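Local coordinates for protein E3 ubiquitin ligase RavN (Legionella pneumophila, PDB 5MIY) that acts as an E3 ubiquitin ligase, a Legionella effector that probably promotes transfer of ubiquitin onto proteins of the infected host cell, at residues D11-I25 against K39-T53. Numbering follows the deposited sequence.
Sequences DPIMQEDTVLDENTI and KAISSGLEHLPSDPT. With NA (sodium ion), chain K; SO4 (sulfate ion), chain D; EDO (1,2-ethanediol), chain I.
I25 lays its branched side chain over I41 and the turn beyond it: CB packs on I41 CG1 at 3.8 Å, CG2 also meets L45 CD2, and CD1 reaches S43 CA at 3.6 Å. With chi1 at -64°, CG1 lies beside the backbone N and CG2 anti to it, so the CG1-CD1 arm reaches the turn at S43 while CG2 faces L45. Beneath it the backbones pair, I25 N donating to I41 O (3.1 Å) and I41 N to I25 O (3.0 Å), the antiparallel hydrogen-bonded pair at the open end of the hairpin of strands 25-32 and 35-41, neighbours in the four-stranded sheet. The 8-11/16-19 hairpin, with its G1 bulge opposite D11, is fastened here by D11. A carboxylate suits the place because each oxygen takes two donors from opposite faces of its plane: OD1 accepts S42 N (3.1 Å) and I13 N, the latter an Asx turn, while OD2 accepts M14 N and S42 OG (2.7 Å), serine's second donor. P12, rigid and apolar, crosses I41 at about a right angle, its CG 3.6 Å from I41 CG2, and rests CB on P52 CB. Isoleucine's long CG1-CD1 arm lets I13 CD1 meet L48 CD1 tip to tip at 4.1 Å.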
ATOM      1  N   ASP A  11       7.567   6.982   0.659  1.00 40.70           N
ATOM      2  CA  ASP A  11       7.576   5.703   1.354  1.00 39.86           C
ATOM      3  C   ASP A  11       7.367   5.926   2.843  1.00 43.66           C
ATOM      4  O   ASP A  11       8.209   6.571   3.484  1.00 44.68           O
ATOM      5  CB  ASP A  11       8.897   4.972   1.111  1.00 40.12           C
ATOM      6  CG  ASP A  11       9.008   3.678   1.909  1.00 42.32           C
ATOM      7  OD1 ASP A  11       7.979   3.003   2.118  1.00 43.92           O
ATOM      8  OD2 ASP A  11      10.132   3.333   2.331  1.00 45.45           O
ATOM      9  N   PRO A  12       6.283   5.419   3.438  1.00 44.26           N
ATOM     10  CA  PRO A  12       6.103   5.620   4.885  1.00 43.69           C
ATOM     11  C   PRO A  12       7.150   4.905   5.711  1.00 43.23           C
ATOM     12  O   PRO A  12       7.434   5.337   6.838  1.00 45.18           O
ATOM     13  CB  PRO A  12       4.703   5.055   5.152  1.00 45.77           C
ATOM     14  CG  PRO A  12       4.509   4.027   4.070  1.00 43.39           C
ATOM     15  CD  PRO A  12       5.226   4.570   2.858  1.00 41.89           C
ATOM     16  N   ILE A  13       7.726   3.819   5.190  1.00 39.78           N
ATOM     17  CA  ILE A  13       8.710   3.053   5.955  1.00 37.83           C
ATOM     18  C   ILE A  13       9.928   3.916   6.259  1.00 42.93           C
ATOM     19  O   ILE A  13      10.334   4.061   7.418  1.00 46.81           O
ATOM     20  CB  ILE A  13       9.096   1.767   5.199  1.00 36.45           C
ATOM     21  CG1 ILE A  13       7.842   0.969   4.796  1.00 37.19           C
ATOM     22  CG2 ILE A  13      10.022   0.908   6.039  1.00 36.36           C
ATOM     23  CD1 ILE A  13       7.083   0.336   5.972  1.00 37.95           C
ATOM     24  N   MET A  14      10.518   4.522   5.225  1.00 43.84           N
ATOM     25  CA  MET A  14      11.703   5.352   5.406  1.00 43.89           C
ATOM     26  C   MET A  14      11.398   6.846   5.425  1.00 45.82           C
ATOM     27  O   MET A  14      12.306   7.641   5.689  1.00 47.41           O
ATOM     28  CB  MET A  14      12.738   5.042   4.331  1.00 42.54           C
ATOM     29  CG  MET A  14      13.078   3.572   4.219  1.00 47.34           C
ATOM     30  SD  MET A  14      13.687   2.916   5.777  1.00 56.23           S
ATOM     31  CE  MET A  14      15.185   3.886   5.993  1.00 57.39           C
ATOM     32  N   GLN A  15      10.142   7.240   5.202  1.00 48.39           N
ATOM     33  CA  GLN A  15       9.730   8.647   5.249  1.00 50.60           C
ATOM     34  C   GLN A  15      10.490   9.470   4.209  1.00 51.38           C
ATOM     35  O   GLN A  15      11.111  10.491   4.513  1.00 53.35           O
ATOM     36  CB  GLN A  15       9.902   9.225   6.658  1.00 53.99           C
ATOM     37  CG  GLN A  15       8.966   8.604   7.671  1.00 55.35           C
ATOM     38  CD  GLN A  15       7.523   9.026   7.448  1.00 57.67           C
ATOM     39  OE1 GLN A  15       7.200  10.216   7.486  1.00 60.07           O
ATOM     40  NE2 GLN A  15       6.647   8.053   7.214  1.00 54.12           N
ATOM     41  N   GLU A  16      10.438   9.007   2.965  1.00 53.63           N
ATOM     42  CA  GLU A  16      11.250   9.583   1.907  1.00 55.99           C
ATOM     43  C   GLU A  16      10.616   9.266   0.559  1.00 54.09           C
ATOM     44  O   GLU A  16       9.987   8.220   0.379  1.00 55.69           O
ATOM     45  CB  GLU A  16      12.684   9.046   1.954  1.00 61.82           C
ATOM     46  CG  GLU A  16      12.829   7.662   1.342  1.00 69.54           C
ATOM     47  CD  GLU A  16      14.194   7.052   1.562  1.00 79.85           C
ATOM     48  OE1 GLU A  16      14.401   5.898   1.123  1.00 83.97           O
ATOM     49  OE2 GLU A  16      15.058   7.721   2.171  1.00 82.20           O
ATOM     50  N   ASP A  17      10.796  10.178  -0.386  1.00 51.77           N
ATOM     51  CA  ASP A  17      10.385   9.913  -1.758  1.00 49.48           C
ATOM     52  C   ASP A  17      11.263   8.809  -2.350  1.00 48.71           C
ATOM     53  O   ASP A  17      12.491   8.839  -2.216  1.00 50.82           O
ATOM     54  CB  ASP A  17      10.470  11.192  -2.593  1.00 53.75           C
ATOM     55  CG  ASP A  17       9.386  12.207  -2.229  1.00 54.89           C
ATOM     56  OD1 ASP A  17       8.246  11.796  -1.923  1.00 53.74           O
ATOM     57  OD2 ASP A  17       9.669  13.422  -2.253  1.00 58.52           O
ATOM     58  N   THR A  18      10.626   7.832  -3.000  1.00 47.38           N
ATOM     59  CA  THR A  18      11.272   6.603  -3.448  1.00 45.11           C
ATOM     60  C   THR A  18      10.821   6.274  -4.868  1.00 46.04           C
ATOM     61  O   THR A  18       9.624   6.325  -5.165  1.00 46.37           O
ATOM     62  CB  THR A  18      10.916   5.432  -2.512  1.00 47.65           C
ATOM     63  OG1 THR A  18      11.343   5.727  -1.172  1.00 50.46           O
ATOM     64  CG2 THR A  18      11.558   4.119  -2.994  1.00 43.06           C
ATOM     65  N   VAL A  19      11.777   5.909  -5.731  1.00 43.97           N
ATOM     66  CA  VAL A  19      11.449   5.544  -7.109  1.00 44.17           C
ATOM     67  C   VAL A  19      10.589   4.286  -7.113  1.00 42.88           C
ATOM     68  O   VAL A  19      10.930   3.269  -6.493  1.00 45.43           O
ATOM     69  CB  VAL A  19      12.724   5.345  -7.946  1.00 43.98           C
ATOM     70  CG1 VAL A  19      12.406   4.608  -9.241  1.00 44.80           C
ATOM     71  CG2 VAL A  19      13.392   6.687  -8.249  1.00 40.76           C
ATOM     72  N   LEU A  20       9.463   4.353  -7.822  1.00 41.10           N
ATOM     73  CA  LEU A  20       8.577   3.211  -7.974  1.00 43.87           C
ATOM     74  C   LEU A  20       9.155   2.242  -8.998  1.00 46.48           C
ATOM     75  O   LEU A  20       9.518   2.648 -10.106  1.00 53.45           O
ATOM     76  CB  LEU A  20       7.200   3.706  -8.411  1.00 42.07           C
ATOM     77  CG  LEU A  20       6.093   2.736  -8.804  1.00 46.71           C
ATOM     78  CD1 LEU A  20       5.590   2.023  -7.560  1.00 45.49           C
ATOM     79  CD2 LEU A  20       4.961   3.504  -9.467  1.00 46.95           C
ATOM     80  N   ASP A  21       9.264   0.963  -8.634  1.00 45.23           N
ATOM     81  CA  ASP A  21       9.702  -0.041  -9.596  1.00 48.68           C
ATOM     82  C   ASP A  21       8.933  -1.332  -9.354  1.00 47.18           C
ATOM     83  O   ASP A  21       8.014  -1.387  -8.531  1.00 46.59           O
ATOM     84  CB  ASP A  21      11.233  -0.244  -9.566  1.00 51.61           C
ATOM     85  CG  ASP A  21      11.766  -0.739  -8.218  1.00 59.74           C
ATOM     86  OD1 ASP A  21      10.998  -1.283  -7.400  1.00 61.20           O
ATOM     87  OD2 ASP A  21      12.990  -0.587  -7.990  1.00 62.93           O
ATOM     88  N   GLU A  22       9.306  -2.378 -10.096  1.00 46.32           N
ATOM     89  CA  GLU A  22       8.580  -3.640 -10.031  1.00 50.92           C
ATOM     90  C   GLU A  22       8.711  -4.331  -8.680  1.00 48.09           C
ATOM     91  O   GLU A  22       7.999  -5.312  -8.440  1.00 49.18           O
ATOM     92  CB  GLU A  22       9.057  -4.582 -11.141  1.00 56.34           C
ATOM     93  CG  GLU A  22      10.461  -5.141 -10.931  1.00 63.21           C
ATOM     94  CD  GLU A  22      11.072  -5.695 -12.209  1.00 69.71           C
ATOM     95  OE1 GLU A  22      10.503  -5.463 -13.300  1.00 74.81           O
ATOM     96  OE2 GLU A  22      12.124  -6.362 -12.125  1.00 68.39           O
ATOM     97  N   ASN A  23       9.591  -3.852  -7.800  1.00 45.25           N
ATOM     98  CA  ASN A  23       9.764  -4.426  -6.470  1.00 48.16           C
ATOM     99  C   ASN A  23       8.961  -3.698  -5.397  1.00 43.43           C
ATOM    100  O   ASN A  23       8.921  -4.157  -4.248  1.00 44.70           O
ATOM    101  CB  ASN A  23      11.251  -4.440  -6.099  1.00 53.53           C
ATOM    102  CG  ASN A  23      12.066  -5.329  -7.021  1.00 59.73           C
ATOM    103  OD1 ASN A  23      11.636  -6.429  -7.374  1.00 62.82           O
ATOM    104  ND2 ASN A  23      13.242  -4.854  -7.427  1.00 61.60           N
ATOM    105  N   THR A  24       8.329  -2.580  -5.746  1.00 39.96           N
ATOM    106  CA  THR A  24       7.477  -1.847  -4.820  1.00 40.00           C
ATOM    107  C   THR A  24       6.237  -2.663  -4.467  1.00 39.90           C
ATOM    108  O   THR A  24       5.639  -3.320  -5.324  1.00 42.70           O
ATOM    109  CB  THR A  24       7.062  -0.513  -5.451  1.00 39.77           C
ATOM    110  OG1 THR A  24       8.235   0.218  -5.850  1.00 40.56           O
ATOM    111  CG2 THR A  24       6.222   0.325  -4.486  1.00 37.41           C
ATOM    112  N   ILE A  25       5.853  -2.624  -3.195  1.00 38.02           N
ATOM    113  CA  ILE A  25       4.609  -3.242  -2.742  1.00 38.18           C
ATOM    114  C   ILE A  25       3.487  -2.229  -2.917  1.00 40.52           C
ATOM    115  O   ILE A  25       3.554  -1.116  -2.383  1.00 40.79           O
ATOM    116  CB  ILE A  25       4.713  -3.695  -1.277  1.00 36.51           C
ATOM    117  CG1 ILE A  25       5.761  -4.799  -1.121  1.00 37.07           C
ATOM    118  CG2 ILE A  25       3.339  -4.128  -0.729  1.00 36.81           C
ATOM    119  CD1 ILE A  25       6.318  -4.878   0.300  1.00 41.75           C
ATOM    120  N   LYS A  39      -1.806   2.765  -2.037  1.00 46.28           N
ATOM    121  CA  LYS A  39      -0.668   2.846  -1.132  1.00 42.43           C
ATOM    122  C   LYS A  39       0.528   2.117  -1.727  1.00 42.19           C
ATOM    123  O   LYS A  39       0.380   1.114  -2.430  1.00 43.74           O
ATOM    124  CB  LYS A  39      -0.998   2.245   0.244  1.00 42.59           C
ATOM    125  CG  LYS A  39      -2.209   2.872   0.915  1.00 44.49           C
ATOM    126  CD  LYS A  39      -1.992   4.361   1.177  1.00 46.02           C
ATOM    127  CE  LYS A  39      -3.140   4.938   1.990  1.00 46.98           C
ATOM    128  NZ  LYS A  39      -2.934   6.367   2.357  1.00 47.80           N
ATOM    129  N   ALA A  40       1.720   2.626  -1.435  1.00 41.17           N
ATOM    130  CA  ALA A  40       2.958   1.993  -1.863  1.00 40.74           C
ATOM    131  C   ALA A  40       3.941   2.006  -0.701  1.00 40.76           C
ATOM    132  O   ALA A  40       4.126   3.044  -0.057  1.00 43.24           O
ATOM    133  CB  ALA A  40       3.553   2.711  -3.073  1.00 41.49           C
ATOM    134  N   ILE A  41       4.559   0.857  -0.423  1.00 36.50           N
ATOM    135  CA  ILE A  41       5.543   0.742   0.656  1.00 36.60           C
ATOM    136  C   ILE A  41       6.750  -0.038   0.150  1.00 38.11           C
ATOM    137  O   ILE A  41       6.649  -0.846  -0.782  1.00 38.70           O
ATOM    138  CB  ILE A  41       4.948   0.082   1.926  1.00 36.13           C
ATOM    139  CG1 ILE A  41       4.565  -1.384   1.682  1.00 37.39           C
ATOM    140  CG2 ILE A  41       3.742   0.876   2.423  1.00 35.50           C
ATOM    141  CD1 ILE A  41       3.887  -2.053   2.897  1.00 36.39           C
ATOM    142  N   SER A  42       7.917   0.240   0.741  1.00 36.18           N
ATOM    143  CA  SER A  42       9.127  -0.430   0.281  1.00 40.87           C
ATOM    144  C   SER A  42       9.244  -1.840   0.844  1.00 41.19           C
ATOM    145  O   SER A  42       9.881  -2.697   0.225  1.00 44.80           O
ATOM    146  CB  SER A  42      10.379   0.395   0.633  1.00 41.68           C
ATOM    147  OG  SER A  42      10.472   0.694   2.025  1.00 42.55           O
ATOM    148  N   SER A  43       8.636  -2.099   1.999  1.00 41.58           N
ATOM    149  CA  SER A  43       8.682  -3.409   2.636  1.00 43.09           C
ATOM    150  C   SER A  43       7.524  -3.493   3.620  1.00 42.06           C
ATOM    151  O   SER A  43       6.891  -2.489   3.939  1.00 41.53           O
ATOM    152  CB  SER A  43      10.007  -3.633   3.371  1.00 44.84           C
ATOM    153  OG  SER A  43      10.086  -2.762   4.486  1.00 46.72           O
ATOM    154  N   GLY A  44       7.262  -4.703   4.108  1.00 44.74           N
ATOM    155  CA  GLY A  44       6.428  -4.877   5.286  1.00 43.82           C
ATOM    156  C   GLY A  44       5.090  -5.559   5.087  1.00 40.13           C
ATOM    157  O   GLY A  44       4.366  -5.737   6.069  1.00 39.66           O
ATOM    158  N   LEU A  45       4.724  -5.945   3.866  1.00 38.79           N
ATOM    159  CA  LEU A  45       3.381  -6.486   3.655  1.00 42.05           C
ATOM    160  C   LEU A  45       3.115  -7.715   4.528  1.00 42.72           C
ATOM    161  O   LEU A  45       1.991  -7.909   5.013  1.00 42.74           O
ATOM    162  CB  LEU A  45       3.171  -6.822   2.180  1.00 44.37           C
ATOM    163  CG  LEU A  45       1.722  -7.139   1.777  1.00 45.32           C
ATOM    164  CD1 LEU A  45       0.811  -5.961   2.097  1.00 46.68           C
ATOM    165  CD2 LEU A  45       1.617  -7.510   0.305  1.00 48.78           C
ATOM    166  N   GLU A  46       4.134  -8.550   4.744  1.00 40.98           N
ATOM    167  CA  GLU A  46       3.980  -9.787   5.500  1.00 45.10           C
ATOM    168  C   GLU A  46       4.231  -9.621   6.991  1.00 43.48           C
ATOM    169  O   GLU A  46       3.985 -10.570   7.746  1.00 44.29           O
ATOM    170  CB  GLU A  46       4.932 -10.868   4.965  1.00 50.08           C
ATOM    171  CG  GLU A  46       4.735 -11.230   3.486  1.00 58.66           C
ATOM    172  CD  GLU A  46       3.366 -11.817   3.192  1.00 67.93           C
ATOM    173  OE1 GLU A  46       2.796 -12.487   4.080  1.00 70.30           O
ATOM    174  OE2 GLU A  46       2.859 -11.616   2.065  1.00 72.23           O
ATOM    175  N   HIS A  47       4.704  -8.456   7.439  1.00 41.40           N
ATOM    176  CA  HIS A  47       5.041  -8.271   8.845  1.00 38.53           C
ATOM    177  C   HIS A  47       4.284  -7.149   9.535  1.00 36.86           C
ATOM    178  O   HIS A  47       4.091  -7.221  10.754  1.00 38.47           O
ATOM    179  CB  HIS A  47       6.555  -8.022   8.994  1.00 36.04           C
ATOM    180  CG  HIS A  47       7.395  -9.187   8.571  1.00 42.38           C
ATOM    181  ND1 HIS A  47       7.713  -9.439   7.252  1.00 42.14           N
ATOM    182  CD2 HIS A  47       7.972 -10.176   9.293  1.00 45.35           C
ATOM    183  CE1 HIS A  47       8.458 -10.528   7.182  1.00 43.77           C
ATOM    184  NE2 HIS A  47       8.625 -10.997   8.406  1.00 46.89           N
ATOM    185  N   LEU A  48       3.873  -6.109   8.814  1.00 35.19           N
ATOM    186  CA  LEU A  48       3.157  -5.016   9.457  1.00 34.62           C
ATOM    187  C   LEU A  48       1.767  -5.479   9.907  1.00 32.50           C
ATOM    188  O   LEU A  48       1.161  -6.359   9.283  1.00 36.72           O
ATOM    189  CB  LEU A  48       3.021  -3.832   8.506  1.00 32.34           C
ATOM    190  CG  LEU A  48       4.284  -3.048   8.152  1.00 33.62           C
ATOM    191  CD1 LEU A  48       3.960  -2.092   7.005  1.00 37.48           C
ATOM    192  CD2 LEU A  48       4.834  -2.294   9.365  1.00 36.86           C
ATOM    193  N   PRO A  49       1.226  -4.885  10.973  1.00 32.81           N
ATOM    194  CA  PRO A  49      -0.128  -5.249  11.418  1.00 33.70           C
ATOM    195  C   PRO A  49      -1.240  -4.475  10.735  1.00 36.08           C
ATOM    196  O   PRO A  49      -2.414  -4.845  10.892  1.00 37.86           O
ATOM    197  CB  PRO A  49      -0.089  -4.900  12.908  1.00 32.99           C
ATOM    198  CG  PRO A  49       0.807  -3.719  12.962  1.00 32.97           C
ATOM    199  CD  PRO A  49       1.886  -3.978  11.929  1.00 33.89           C
ATOM    200  N   SER A  50      -0.901  -3.419  10.004  1.00 35.81           N
ATOM    201  CA  SER A  50      -1.866  -2.546   9.349  1.00 37.46           C
ATOM    202  C   SER A  50      -1.108  -1.647   8.387  1.00 39.42           C
ATOM    203  O   SER A  50       0.121  -1.552   8.433  1.00 40.93           O
ATOM    204  CB  SER A  50      -2.637  -1.704  10.362  1.00 42.57           C
ATOM    205  OG  SER A  50      -1.759  -0.804  11.012  1.00 45.41           O
ATOM    206  N   ASP A  51      -1.862  -0.988   7.519  1.00 42.22           N
ATOM    207  CA  ASP A  51      -1.279  -0.034   6.587  1.00 41.71           C
ATOM    208  C   ASP A  51      -0.689   1.141   7.360  1.00 42.53           C
ATOM    209  O   ASP A  51      -1.354   1.680   8.252  1.00 43.41           O
ATOM    210  CB  ASP A  51      -2.343   0.454   5.611  1.00 41.49           C
ATOM    211  CG  ASP A  51      -1.873   1.626   4.784  1.00 43.66           C
ATOM    212  OD1 ASP A  51      -0.871   1.470   4.055  1.00 44.68           O
ATOM    213  OD2 ASP A  51      -2.499   2.703   4.869  1.00 48.52           O
ATOM    214  N   PRO A  52       0.544   1.562   7.056  1.00 41.75           N
ATOM    215  CA  PRO A  52       1.176   2.629   7.861  1.00 44.06           C
ATOM    216  C   PRO A  52       0.394   3.940   7.982  1.00 49.21           C
ATOM    217  O   PRO A  52       0.287   4.475   9.091  1.00 53.73           O
ATOM    218  CB  PRO A  52       2.519   2.827   7.144  1.00 42.73           C
ATOM    219  CG  PRO A  52       2.853   1.463   6.637  1.00 39.51           C
ATOM    220  CD  PRO A  52       1.519   0.871   6.192  1.00 38.35           C
ATOM    221  N   THR A  53      -0.149   4.483   6.887  1.00 50.50           N
ATOM    222  CA  THR A  53      -0.741   5.819   6.958  1.00 48.76           C
ATOM    223  C   THR A  53      -2.210   5.826   7.374  1.00 51.60           C
ATOM    224  O   THR A  53      -2.688   6.847   7.882  1.00 55.88           O
ATOM    225  CB  THR A  53      -0.601   6.550   5.615  1.00 49.74           C
ATOM    226  OG1 THR A  53      -1.291   5.828   4.585  1.00 53.18           O
ATOM    227  CG2 THR A  53       0.870   6.706   5.235  1.00 45.41           C
TER
HETATM  228 NA    NA K 208       4.638  -5.902  13.102  1.00 45.43          NA
HETATM  229  S   SO4 D 201       7.773  -8.292   3.971  1.00 58.06           S
HETATM  230  O1  SO4 D 201       7.120  -8.012   5.242  1.00 55.68           O
HETATM  231  O2  SO4 D 201       8.671  -7.194   3.628  1.00 56.86           O
HETATM  232  O3  SO4 D 201       6.725  -8.410   2.964  1.00 63.83           O
HETATM  233  O4  SO4 D 201       8.521  -9.546   4.041  1.00 61.44           O
HETATM  234  C1  EDO I 206      -0.507 -11.594   4.213  0.81 59.81           C
HETATM  235  O1  EDO I 206      -0.480 -11.828   5.621  0.81 60.54           O
HETATM  236  C2  EDO I 206       0.207 -10.279   3.959  0.81 54.80           C
HETATM  237  O2  EDO I 206      -0.512  -9.225   4.606  0.81 52.60           O
HETATM  238  O   HOH W   1      10.545  -2.228  -2.551  1.00 53.64           O